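Local coordinates for protein toluene, o-xylene monooxygenase oxygenase subunit (Pseudomonas stutzeri, PDB 2INC) that probably forms, as a subunit without the diiron centre, part of the oxygenase component that hydroxylates aromatic hydrocarbons such as toluene and o-xylene, at residues F31-W39 with W50-S58; W65-Y76 with P140-Y150. All coordinates share one frame; numbering follows the deposited sequence.

Contact 1. Residues F31-W39 with W50-S58; sequences FTDNPERPW and WYKKYCFDS
Pro-35 lies 6.9 Å from Lys-52 and Pro-38 lies 7.4 Å from Tyr-51, CA to CA, where a loop with a type I turn at 34-37 runs beside the last turns of helix 46-56. The contact is an aromatic cluster of Phe-31, Trp-39, Tyr-51 and Phe-56. Tyr-51 lies between Phe-31 and Trp-39; Phe-56 joins through Phe-31. Tyr-51 CD2 lies 3.6 Å from Phe-31 CE1, its edge toward one face of Phe-31, a T-shaped pair with planes at 70°. One face of Tyr-51 receives the edge of Trp-39, whose CZ2 sits over the ring centre; these planes stand at 89°. Cys-55 SG meets the edge of Phe-31 at CE1, 3.8 Å away. SG gets there by pointing anti to its own backbone N (chi1 178°).

Phe-56 plugs into the concave side of the loop. Pro-35 CA sits over one face of the Phe-56 ring, a CH-pi contact, 4.1 Å from the centroid. Phe-31 O and Pro-38 CG lie at its edge. Lys-52 lays its aliphatic chain alongside, CD 3.5 Å from Pro-35 O.

Tyr-51 OH is bonded to Gln-137 O, and Tyr-51 and Cys-55 pack on Ile-138, so the unit sits against the end of helix 121-138.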
loop_
_atom_site.group_PDB
_atom_site.type_symbol
_atom_site.label_atom_id
_atom_site.label_comp_id
_atom_site.label_asym_id
_atom_site.label_seq_id
_atom_site.Cartn_x
_atom_site.Cartn_y
_atom_site.Cartn_z
ATOM N N PHE B 31 -12.461 -29.378 12.440
ATOM C CA PHE B 31 -13.192 -30.652 12.308
ATOM C C PHE B 31 -12.416 -31.845 12.780
ATOM O O PHE B 31 -12.985 -32.884 13.094
ATOM C CB PHE B 31 -13.791 -30.934 10.889
ATOM C CG PHE B 31 -12.802 -31.362 9.854
ATOM C CD1 PHE B 31 -12.476 -32.713 9.706
ATOM C CD2 PHE B 31 -12.174 -30.428 9.026
ATOM C CE1 PHE B 31 -11.542 -33.110 8.788
ATOM C CE2 PHE B 31 -11.271 -30.851 8.070
ATOM C CZ PHE B 31 -10.963 -32.190 7.964
ATOM N N THR B 32 -11.095 -31.731 12.771
ATOM C CA THR B 32 -10.297 -32.819 13.250
ATOM C C THR B 32 -10.189 -32.863 14.811
ATOM O O THR B 32 -9.646 -33.830 15.340
ATOM C CB THR B 32 -8.884 -32.715 12.663
ATOM O OG1 THR B 32 -8.399 -31.379 12.838
ATOM C CG2 THR B 32 -8.945 -33.021 11.162
ATOM N N ASP B 33 -10.700 -31.852 15.526
ATOM C CA ASP B 33 -10.646 -31.847 17.000
ATOM C C ASP B 33 -11.411 -33.019 17.651
ATOM O O ASP B 33 -10.987 -33.534 18.708
ATOM C CB ASP B 33 -11.111 -30.493 17.592
ATOM C CG ASP B 33 -10.184 -29.313 17.233
ATOM O OD1 ASP B 33 -9.052 -29.516 16.756
ATOM O OD2 ASP B 33 -10.588 -28.156 17.464
ATOM N N ASN B 34 -12.513 -33.437 17.026
ATOM C CA ASN B 34 -13.423 -34.459 17.543
ATOM C C ASN B 34 -13.782 -35.458 16.445
ATOM O O ASN B 34 -14.835 -35.324 15.782
ATOM C CB ASN B 34 -14.728 -33.854 18.047
ATOM C CG ASN B 34 -14.505 -32.685 19.015
ATOM O OD1 ASN B 34 -14.390 -31.506 18.609
ATOM N ND2 ASN B 34 -14.470 -32.998 20.311
ATOM N N PRO B 35 -12.895 -36.434 16.212
ATOM C CA PRO B 35 -13.095 -37.444 15.156
ATOM C C PRO B 35 -14.410 -38.235 15.246
ATOM O O PRO B 35 -14.829 -38.794 14.247
ATOM C CB PRO B 35 -11.896 -38.372 15.300
ATOM C CG PRO B 35 -10.864 -37.603 16.024
ATOM C CD PRO B 35 -11.598 -36.604 16.919
ATOM N N GLU B 36 -15.072 -38.253 16.398
ATOM C CA GLU B 36 -16.303 -39.018 16.557
ATOM C C GLU B 36 -17.492 -38.170 16.166
ATOM O O GLU B 36 -18.551 -38.696 15.873
ATOM C CB GLU B 36 -16.441 -39.469 18.020
ATOM C CG GLU B 36 -15.056 -39.394 18.782
ATOM C CD GLU B 36 -14.563 -37.906 19.094
ATOM O OE1 GLU B 36 -13.428 -37.759 19.615
ATOM O OE2 GLU B 36 -15.280 -36.885 18.830
ATOM N N ARG B 37 -17.292 -36.848 16.160
ATOM C CA ARG B 37 -18.306 -35.872 15.787
ATOM C C ARG B 37 -17.560 -34.640 15.247
ATOM O O ARG B 37 -17.384 -33.660 15.973
ATOM C CB ARG B 37 -19.149 -35.468 16.986
ATOM C CG ARG B 37 -20.466 -34.736 16.604
ATOM C CD ARG B 37 -20.988 -33.954 17.800
ATOM N NE ARG B 37 -21.403 -34.892 18.852
ATOM C CZ ARG B 37 -22.644 -35.339 19.030
ATOM N NH1 ARG B 37 -23.646 -34.937 18.242
ATOM N NH2 ARG B 37 -22.888 -36.192 20.019
ATOM N N PRO B 38 -17.120 -34.700 13.978
ATOM C CA PRO B 38 -16.382 -33.622 13.330
ATOM C C PRO B 38 -17.092 -32.274 13.423
ATOM O O PRO B 38 -16.487 -31.275 13.752
ATOM C CB PRO B 38 -16.355 -34.060 11.844
ATOM C CG PRO B 38 -16.581 -35.461 11.826
ATOM C CD PRO B 38 -17.300 -35.862 13.091
ATOM N N TRP B 39 -18.385 -32.263 13.104
ATOM C CA TRP B 39 -19.134 -31.009 13.004
ATOM C C TRP B 39 -20.063 -30.847 14.195
ATOM O O TRP B 39 -20.483 -31.832 14.784
ATOM C CB TRP B 39 -19.954 -31.010 11.701
ATOM C CG TRP B 39 -19.051 -31.329 10.495
ATOM C CD1 TRP B 39 -19.024 -32.478 9.748
ATOM C CD2 TRP B 39 -18.009 -30.507 9.994
ATOM N NE1 TRP B 39 -18.039 -32.382 8.775
ATOM C CE2 TRP B 39 -17.425 -31.185 8.886
ATOM C CE3 TRP B 39 -17.522 -29.249 10.354
ATOM C CZ2 TRP B 39 -16.330 -30.672 8.180
ATOM C CZ3 TRP B 39 -16.494 -28.701 9.607
ATOM C CH2 TRP B 39 -15.902 -29.421 8.545
ATOM N N TRP B 50 -19.440 -38.758 5.950
ATOM C CA TRP B 50 -18.534 -38.531 4.808
ATOM C C TRP B 50 -17.153 -38.288 5.373
ATOM O O TRP B 50 -16.214 -38.932 4.931
ATOM C CB TRP B 50 -18.972 -37.346 4.003
ATOM C CG TRP B 50 -18.160 -37.216 2.769
ATOM C CD1 TRP B 50 -16.850 -36.793 2.681
ATOM C CD2 TRP B 50 -18.574 -37.531 1.439
ATOM N NE1 TRP B 50 -16.450 -36.782 1.366
ATOM C CE2 TRP B 50 -17.466 -37.282 0.589
ATOM C CE3 TRP B 50 -19.763 -38.028 0.885
ATOM C CZ2 TRP B 50 -17.509 -37.492 -0.777
ATOM C CZ3 TRP B 50 -19.809 -38.258 -0.495
ATOM C CH2 TRP B 50 -18.692 -37.951 -1.317
ATOM N N TYR B 51 -17.007 -37.384 6.340
ATOM C CA TYR B 51 -15.658 -37.075 6.856
ATOM C C TYR B 51 -15.013 -38.177 7.684
ATOM O O TYR B 51 -13.742 -38.349 7.689
ATOM C CB TYR B 51 -15.621 -35.774 7.665
ATOM C CG TYR B 51 -15.495 -34.544 6.781
ATOM C CD1 TYR B 51 -16.565 -34.156 5.976
ATOM C CD2 TYR B 51 -14.300 -33.850 6.651
ATOM C CE1 TYR B 51 -16.462 -33.026 5.099
ATOM C CE2 TYR B 51 -14.216 -32.699 5.783
ATOM C CZ TYR B 51 -15.308 -32.322 5.021
ATOM O OH TYR B 51 -15.263 -31.219 4.152
ATOM N N LYS B 52 -15.824 -38.905 8.446
ATOM C CA LYS B 52 -15.255 -40.061 9.162
ATOM C C LYS B 52 -14.782 -41.126 8.205
ATOM O O LYS B 52 -13.727 -41.702 8.400
ATOM C CB LYS B 52 -16.262 -40.637 10.148
ATOM C CG LYS B 52 -16.613 -39.590 11.229
ATOM C CD LYS B 52 -17.427 -40.245 12.353
ATOM C CE LYS B 52 -18.774 -40.662 11.835
ATOM N NZ LYS B 52 -19.610 -41.085 13.003
ATOM N N LYS B 53 -15.547 -41.377 7.150
ATOM C CA LYS B 53 -15.142 -42.427 6.224
ATOM C C LYS B 53 -13.946 -42.008 5.343
ATOM O O LYS B 53 -13.032 -42.816 5.173
ATOM C CB LYS B 53 -16.330 -42.894 5.387
ATOM C CG LYS B 53 -15.985 -43.924 4.331
ATOM C CD LYS B 53 -17.264 -44.566 3.806
ATOM C CE LYS B 53 -16.998 -45.545 2.641
ATOM N NZ LYS B 53 -16.290 -46.775 3.119
ATOM N N TYR B 54 -13.926 -40.757 4.835
ATOM C CA TYR B 54 -13.027 -40.388 3.758
ATOM C C TYR B 54 -11.864 -39.541 4.251
ATOM O O TYR B 54 -10.864 -39.440 3.554
ATOM C CB TYR B 54 -13.794 -39.715 2.603
ATOM C CG TYR B 54 -14.824 -40.635 1.948
ATOM C CD1 TYR B 54 -14.478 -41.901 1.490
ATOM C CD2 TYR B 54 -16.126 -40.237 1.778
ATOM C CE1 TYR B 54 -15.397 -42.740 0.888
ATOM C CE2 TYR B 54 -17.060 -41.072 1.151
ATOM C CZ TYR B 54 -16.667 -42.312 0.715
ATOM O OH TYR B 54 -17.577 -43.131 0.098
ATOM N N CYS B 55 -11.973 -38.923 5.439
ATOM C CA CYS B 55 -10.802 -38.264 5.990
ATOM C C CYS B 55 -10.239 -39.227 7.070
ATOM O O CYS B 55 -9.194 -39.804 6.870
ATOM C CB CYS B 55 -11.136 -36.841 6.519
ATOM S SG CYS B 55 -9.677 -36.030 7.272
ATOM N N PHE B 56 -10.980 -39.440 8.166
ATOM C CA PHE B 56 -10.453 -40.134 9.353
ATOM C C PHE B 56 -10.061 -41.582 9.104
ATOM O O PHE B 56 -9.002 -42.008 9.584
ATOM C CB PHE B 56 -11.377 -39.994 10.584
ATOM C CG PHE B 56 -11.579 -38.570 10.990
ATOM C CD1 PHE B 56 -10.481 -37.763 11.235
ATOM C CD2 PHE B 56 -12.842 -38.013 11.080
ATOM C CE1 PHE B 56 -10.632 -36.414 11.580
ATOM C CE2 PHE B 56 -13.021 -36.637 11.415
ATOM C CZ PHE B 56 -11.914 -35.848 11.692
ATOM N N ASP B 57 -10.848 -42.299 8.314
ATOM C CA ASP B 57 -10.566 -43.737 8.096
ATOM C C ASP B 57 -9.638 -44.076 6.935
ATOM O O ASP B 57 -9.510 -45.269 6.566
ATOM C CB ASP B 57 -11.845 -44.496 7.933
ATOM C CG ASP B 57 -12.634 -44.557 9.213
ATOM O OD1 ASP B 57 -12.086 -44.190 10.302
ATOM O OD2 ASP B 57 -13.820 -44.932 9.122
ATOM N N SER B 58 -8.986 -43.065 6.357
ATOM C CA SER B 58 -8.116 -43.315 5.218
ATOM C C SER B 58 -6.987 -44.229 5.689
ATOM O O SER B 58 -6.466 -44.037 6.789
ATOM C CB SER B 58 -7.522 -42.019 4.676
ATOM O OG SER B 58 -6.670 -42.285 3.577
#

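Contact 2. Residues W65-Y76 with P140-Y150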
loop_
_atom_site.group_PDB
_atom_site.type_symbol
_atom_site.label_atom_id
_atom_site.label_comp_id
_atom_site.label_asym_id
_atom_site.label_seq_id
_atom_site.Cartn_x
_atom_site.Cartn_y
_atom_site.Cartn_z
ATOM N N TRP B 65 -0.713 -34.763 11.017
ATOM C CA TRP B 65 -0.708 -34.220 9.659
ATOM C C TRP B 65 -0.534 -32.714 9.674
ATOM O O TRP B 65 -0.111 -32.118 8.675
ATOM C CB TRP B 65 -2.015 -34.539 8.951
ATOM C CG TRP B 65 -2.127 -35.972 8.447
ATOM C CD1 TRP B 65 -3.070 -36.891 8.804
ATOM C CD2 TRP B 65 -1.281 -36.614 7.483
ATOM N NE1 TRP B 65 -2.867 -38.079 8.130
ATOM C CE2 TRP B 65 -1.787 -37.933 7.299
ATOM C CE3 TRP B 65 -0.151 -36.207 6.750
ATOM C CZ2 TRP B 65 -1.195 -38.847 6.444
ATOM C CZ3 TRP B 65 0.445 -37.135 5.880
ATOM C CH2 TRP B 65 -0.089 -38.447 5.748
ATOM N N ASN B 66 -0.860 -32.081 10.796
ATOM C CA ASN B 66 -0.564 -30.635 10.949
ATOM C C ASN B 66 0.895 -30.205 10.869
ATOM O O ASN B 66 1.145 -29.020 10.641
ATOM C CB ASN B 66 -1.211 -30.005 12.186
ATOM C CG ASN B 66 -2.731 -29.675 11.980
ATOM O OD1 ASN B 66 -3.153 -28.999 11.021
ATOM N ND2 ASN B 66 -3.518 -30.114 12.926
ATOM N N ALA B 67 1.836 -31.148 11.064
ATOM C CA ALA B 67 3.252 -30.877 10.858
ATOM C C ALA B 67 3.643 -30.621 9.388
ATOM O O ALA B 67 4.727 -30.137 9.125
ATOM C CB ALA B 67 4.126 -31.989 11.433
ATOM N N PHE B 68 2.768 -30.930 8.443
ATOM C CA PHE B 68 3.106 -30.735 7.050
ATOM C C PHE B 68 3.366 -29.269 6.727
ATOM O O PHE B 68 2.644 -28.376 7.190
ATOM C CB PHE B 68 1.966 -31.241 6.130
ATOM C CG PHE B 68 2.239 -31.000 4.656
ATOM C CD1 PHE B 68 3.212 -31.753 3.987
ATOM C CD2 PHE B 68 1.572 -29.978 3.947
ATOM C CE1 PHE B 68 3.519 -31.506 2.623
ATOM C CE2 PHE B 68 1.852 -29.751 2.590
ATOM C CZ PHE B 68 2.804 -30.494 1.926
ATOM N N ARG B 69 4.392 -29.029 5.906
ATOM C CA ARG B 69 4.777 -27.690 5.487
ATOM C C ARG B 69 4.965 -27.694 3.967
ATOM O O ARG B 69 5.736 -28.498 3.447
ATOM C CB ARG B 69 6.077 -27.243 6.202
ATOM C CG ARG B 69 6.002 -27.250 7.736
ATOM C CD ARG B 69 5.143 -26.064 8.201
ATOM N NE ARG B 69 5.000 -25.969 9.679
ATOM C CZ ARG B 69 4.016 -26.530 10.386
ATOM N NH1 ARG B 69 3.969 -26.363 11.706
ATOM N NH2 ARG B 69 3.067 -27.259 9.819
ATOM N N ASP B 70 4.259 -26.802 3.258
ATOM C CA ASP B 70 4.491 -26.521 1.825
ATOM C C ASP B 70 5.933 -26.068 1.626
ATOM O O ASP B 70 6.327 -25.056 2.214
ATOM C CB ASP B 70 3.584 -25.367 1.371
ATOM C CG ASP B 70 3.777 -24.978 -0.098
ATOM O OD1 ASP B 70 3.099 -24.005 -0.568
ATOM O OD2 ASP B 70 4.560 -25.660 -0.804
ATOM N N PRO B 71 6.710 -26.794 0.776
ATOM C CA PRO B 71 8.107 -26.383 0.507
ATOM C C PRO B 71 8.237 -25.003 -0.161
ATOM O O PRO B 71 9.253 -24.319 0.045
ATOM C CB PRO B 71 8.645 -27.526 -0.400
ATOM C CG PRO B 71 7.445 -28.128 -1.020
ATOM C CD PRO B 71 6.362 -28.041 0.053
ATOM N N ASP B 72 7.212 -24.563 -0.916
ATOM C CA ASP B 72 7.200 -23.214 -1.467
ATOM C C ASP B 72 6.654 -22.171 -0.458
ATOM O O ASP B 72 6.772 -20.992 -0.684
ATOM C CB ASP B 72 6.356 -23.171 -2.771
ATOM C CG ASP B 72 7.048 -23.861 -3.961
ATOM O OD1 ASP B 72 7.183 -25.114 -3.947
ATOM O OD2 ASP B 72 7.450 -23.158 -4.914
ATOM N N GLN B 73 6.048 -22.611 0.643
ATOM C CA GLN B 73 5.561 -21.714 1.709
ATOM C C GLN B 73 4.554 -20.685 1.228
ATOM O O GLN B 73 4.506 -19.570 1.717
ATOM C CB GLN B 73 6.726 -21.015 2.431
ATOM C CG GLN B 73 7.629 -22.041 3.097
ATOM C CD GLN B 73 8.709 -21.473 3.992
ATOM O OE1 GLN B 73 9.806 -22.045 4.065
ATOM N NE2 GLN B 73 8.435 -20.360 4.674
ATOM N N LEU B 74 3.711 -21.063 0.283
ATOM C CA LEU B 74 2.824 -20.086 -0.313
ATOM C C LEU B 74 1.782 -19.673 0.697
ATOM O O LEU B 74 1.264 -20.502 1.456
ATOM C CB LEU B 74 2.073 -20.701 -1.501
ATOM C CG LEU B 74 2.809 -20.766 -2.814
ATOM C CD1 LEU B 74 1.801 -21.449 -3.828
ATOM C CD2 LEU B 74 3.113 -19.343 -3.238
ATOM N N VAL B 75 1.473 -18.390 0.677
ATOM C CA VAL B 75 0.313 -17.872 1.348
ATOM C C VAL B 75 -0.401 -17.066 0.295
ATOM O O VAL B 75 0.143 -16.814 -0.768
ATOM C CB VAL B 75 0.623 -16.983 2.580
ATOM C CG1 VAL B 75 1.413 -17.810 3.646
ATOM C CG2 VAL B 75 1.372 -15.685 2.206
ATOM N N TYR B 76 -1.609 -16.667 0.614
ATOM C CA TYR B 76 -2.417 -15.942 -0.348
ATOM C C TYR B 76 -1.675 -14.718 -0.883
ATOM O O TYR B 76 -1.671 -14.465 -2.089
ATOM C CB TYR B 76 -3.653 -15.503 0.349
ATOM C CG TYR B 76 -4.616 -14.713 -0.522
ATOM C CD1 TYR B 76 -4.517 -13.306 -0.609
ATOM C CD2 TYR B 76 -5.624 -15.376 -1.206
ATOM C CE1 TYR B 76 -5.409 -12.572 -1.427
ATOM C CE2 TYR B 76 -6.563 -14.673 -1.966
ATOM C CZ TYR B 76 -6.450 -13.276 -2.065
ATOM O OH TYR B 76 -7.427 -12.656 -2.846
ATOM N N PRO B 140 -6.687 -33.705 5.804
ATOM C CA PRO B 140 -6.707 -33.576 7.262
ATOM C C PRO B 140 -5.888 -32.470 7.977
ATOM O O PRO B 140 -5.820 -32.506 9.211
ATOM C CB PRO B 140 -6.185 -34.941 7.718
ATOM C CG PRO B 140 -5.187 -35.302 6.636
ATOM C CD PRO B 140 -5.716 -34.738 5.359
ATOM N N ALA B 141 -5.251 -31.542 7.272
ATOM C CA ALA B 141 -4.445 -30.485 7.867
ATOM C C ALA B 141 -4.600 -29.261 6.976
ATOM O O ALA B 141 -4.564 -29.382 5.734
ATOM C CB ALA B 141 -3.031 -30.860 7.884
ATOM N N SER B 142 -4.687 -28.085 7.596
ATOM C CA SER B 142 -4.796 -26.820 6.852
ATOM C C SER B 142 -3.622 -26.538 5.913
ATOM O O SER B 142 -3.788 -25.914 4.846
ATOM C CB SER B 142 -5.065 -25.658 7.819
ATOM O OG SER B 142 -4.017 -25.540 8.769
ATOM N N THR B 143 -2.432 -26.999 6.247
ATOM C CA THR B 143 -1.294 -26.767 5.364
ATOM C C THR B 143 -1.362 -27.682 4.123
ATOM O O THR B 143 -0.898 -27.282 3.059
ATOM C CB THR B 143 0.070 -27.004 6.044
ATOM O OG1 THR B 143 0.001 -28.257 6.745
ATOM C CG2 THR B 143 0.407 -25.853 7.007
ATOM N N ILE B 144 -1.988 -28.855 4.242
ATOM C CA ILE B 144 -2.223 -29.716 3.070
ATOM C C ILE B 144 -3.353 -29.062 2.254
ATOM O O ILE B 144 -3.207 -28.865 1.047
ATOM C CB ILE B 144 -2.649 -31.120 3.468
ATOM C CG1 ILE B 144 -1.537 -31.812 4.246
ATOM C CG2 ILE B 144 -2.960 -31.981 2.227
ATOM C CD1 ILE B 144 -2.069 -33.143 4.894
ATOM N N THR B 145 -4.461 -28.729 2.903
ATOM C CA THR B 145 -5.532 -27.965 2.226
ATOM C C THR B 145 -5.063 -26.716 1.432
ATOM O O THR B 145 -5.503 -26.508 0.286
ATOM C CB THR B 145 -6.640 -27.544 3.219
ATOM O OG1 THR B 145 -7.362 -28.699 3.600
ATOM C CG2 THR B 145 -7.577 -26.516 2.553
ATOM N N ASN B 146 -4.176 -25.896 2.000
ATOM C CA ASN B 146 -3.756 -24.695 1.302
ATOM C C ASN B 146 -2.976 -24.992 0.019
ATOM O O ASN B 146 -3.170 -24.295 -0.958
ATOM C CB ASN B 146 -2.951 -23.775 2.188
ATOM C CG ASN B 146 -3.772 -23.109 3.263
ATOM O OD1 ASN B 146 -3.216 -22.382 4.080
ATOM N ND2 ASN B 146 -5.096 -23.360 3.282
ATOM N N CYS B 147 -2.102 -26.006 0.010
ATOM C CA CYS B 147 -1.450 -26.402 -1.241
ATOM C C CYS B 147 -2.513 -26.718 -2.325
ATOM O O CYS B 147 -2.316 -26.353 -3.470
ATOM C CB CYS B 147 -0.602 -27.598 -1.028
ATOM S SG CYS B 147 0.792 -27.138 -0.026
ATOM N N ALA B 148 -3.571 -27.440 -1.953
ATOM C CA ALA B 148 -4.691 -27.783 -2.876
ATOM C C ALA B 148 -5.512 -26.544 -3.332
ATOM O O ALA B 148 -5.988 -26.478 -4.510
ATOM C CB ALA B 148 -5.637 -28.898 -2.209
ATOM N N THR B 149 -5.687 -25.578 -2.416
ATOM C CA THR B 149 -6.305 -24.276 -2.714
ATOM C C THR B 149 -5.556 -23.587 -3.844
ATOM O O THR B 149 -6.146 -23.245 -4.826
ATOM C CB THR B 149 -6.331 -23.317 -1.455
ATOM O OG1 THR B 149 -7.024 -23.985 -0.350
ATOM C CG2 THR B 149 -7.115 -21.968 -1.823
ATOM N N TYR B 150 -4.244 -23.412 -3.701
ATOM C CA TYR B 150 -3.476 -22.655 -4.718
ATOM C C TYR B 150 -3.353 -23.473 -6.016
ATOM O O TYR B 150 -3.346 -22.924 -7.103
ATOM C CB TYR B 150 -2.105 -22.202 -4.158
ATOM C CG TYR B 150 -2.304 -21.407 -2.866
ATOM C CD1 TYR B 150 -1.546 -21.703 -1.729
ATOM C CD2 TYR B 150 -3.304 -20.432 -2.769
ATOM C CE1 TYR B 150 -1.747 -21.001 -0.533
ATOM C CE2 TYR B 150 -3.546 -19.732 -1.520
ATOM C CZ TYR B 150 -2.726 -20.035 -0.422
ATOM O OH TYR B 150 -2.933 -19.385 0.821
HETATM O O HOH W 1 -5.390 -28.224 10.280
HETATM O O HOH W 2 -1.162 -27.387 9.729
HETATM O O HOH W 3 -6.420 -30.692 11.200
HETATM O O HOH W 4 -0.739 -20.924 3.258
#
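The first turns of helix 142-172, a long helix of this ferritin-like helical fold, pack against the loop that leads into helix 76-99, and Thr-143 meets Phe-68 at the centre of the contact. Thr-143 OG1 donates to Phe-68 O at 2.7 Å, from above the carbonyl plane. OG1 can do so because it lies between its backbone N and carbonyl carbon (chi1 47°). Arg-69 NH2 reaches the same oxygen from the opposite face, and it also donates to Asn-66 O, on a lone pair. Two donors therefore fix the Phe-68 carbonyl.

Apolar contacts flank this point. Pro-140 CG sits over the five-membered ring of Trp-65, 3.7 Å from its centroid, a CH-pi contact. The Phe-68 ring touches Ile-144 CG1 through CD2 at 3.6 Å. Cys-147 SG lies at the Phe-68 ring edge, 3.8 Å from CE2. Water 1 joins Asn-66 OD1 to Ser-142 N, one of the amides at the helix start.

Asp-70 CB packs on Cys-147 SG at 3.6 Å. Its carboxylate turns back to its own loop: OD2 accepts from Asp-72 N at 2.9 Å, an Asx turn, and OD1 from Leu-74 N. Replacing Asp-70 by an alanine would probably leave both amides without their acceptors and let the 70-73 turn shift. Farther on, Leu-74 CB lies 3.8 Å from Tyr-150 CD1. Tyr-150 OH is bonded to a polar side chain of another protein chain.

Helix 241-268 packs on one part of the contact, with Leu-264 on Trp-65, Met-267 on Phe-68 and Trp-260 on Cys-147. Helix 20-25 adds Tyr-21 against Thr-143 and Arg-69.

Contacts 1 and 2 follow one another along the chain and lie on the same side of its centre. Their own centres are about 19 Å apart. Contact 1 is the more peripheral, its centre about 25 Å from the chain centre, that of contact 2 about 14 Å. They touch at Pro-140: its CB is 3.7 Å from Cys-55 SG, and its O is 3.7 Å from Thr-32 CG2. One proline thus joins the aromatic cluster of 31-39 and 50-58 to the helix start in 140-150. Both contacts also reach a chain of another protein, through Tyr-51 OH in contact 1 and Tyr-76 OH in contact 2. No metal or ligand is among the partners of either contact.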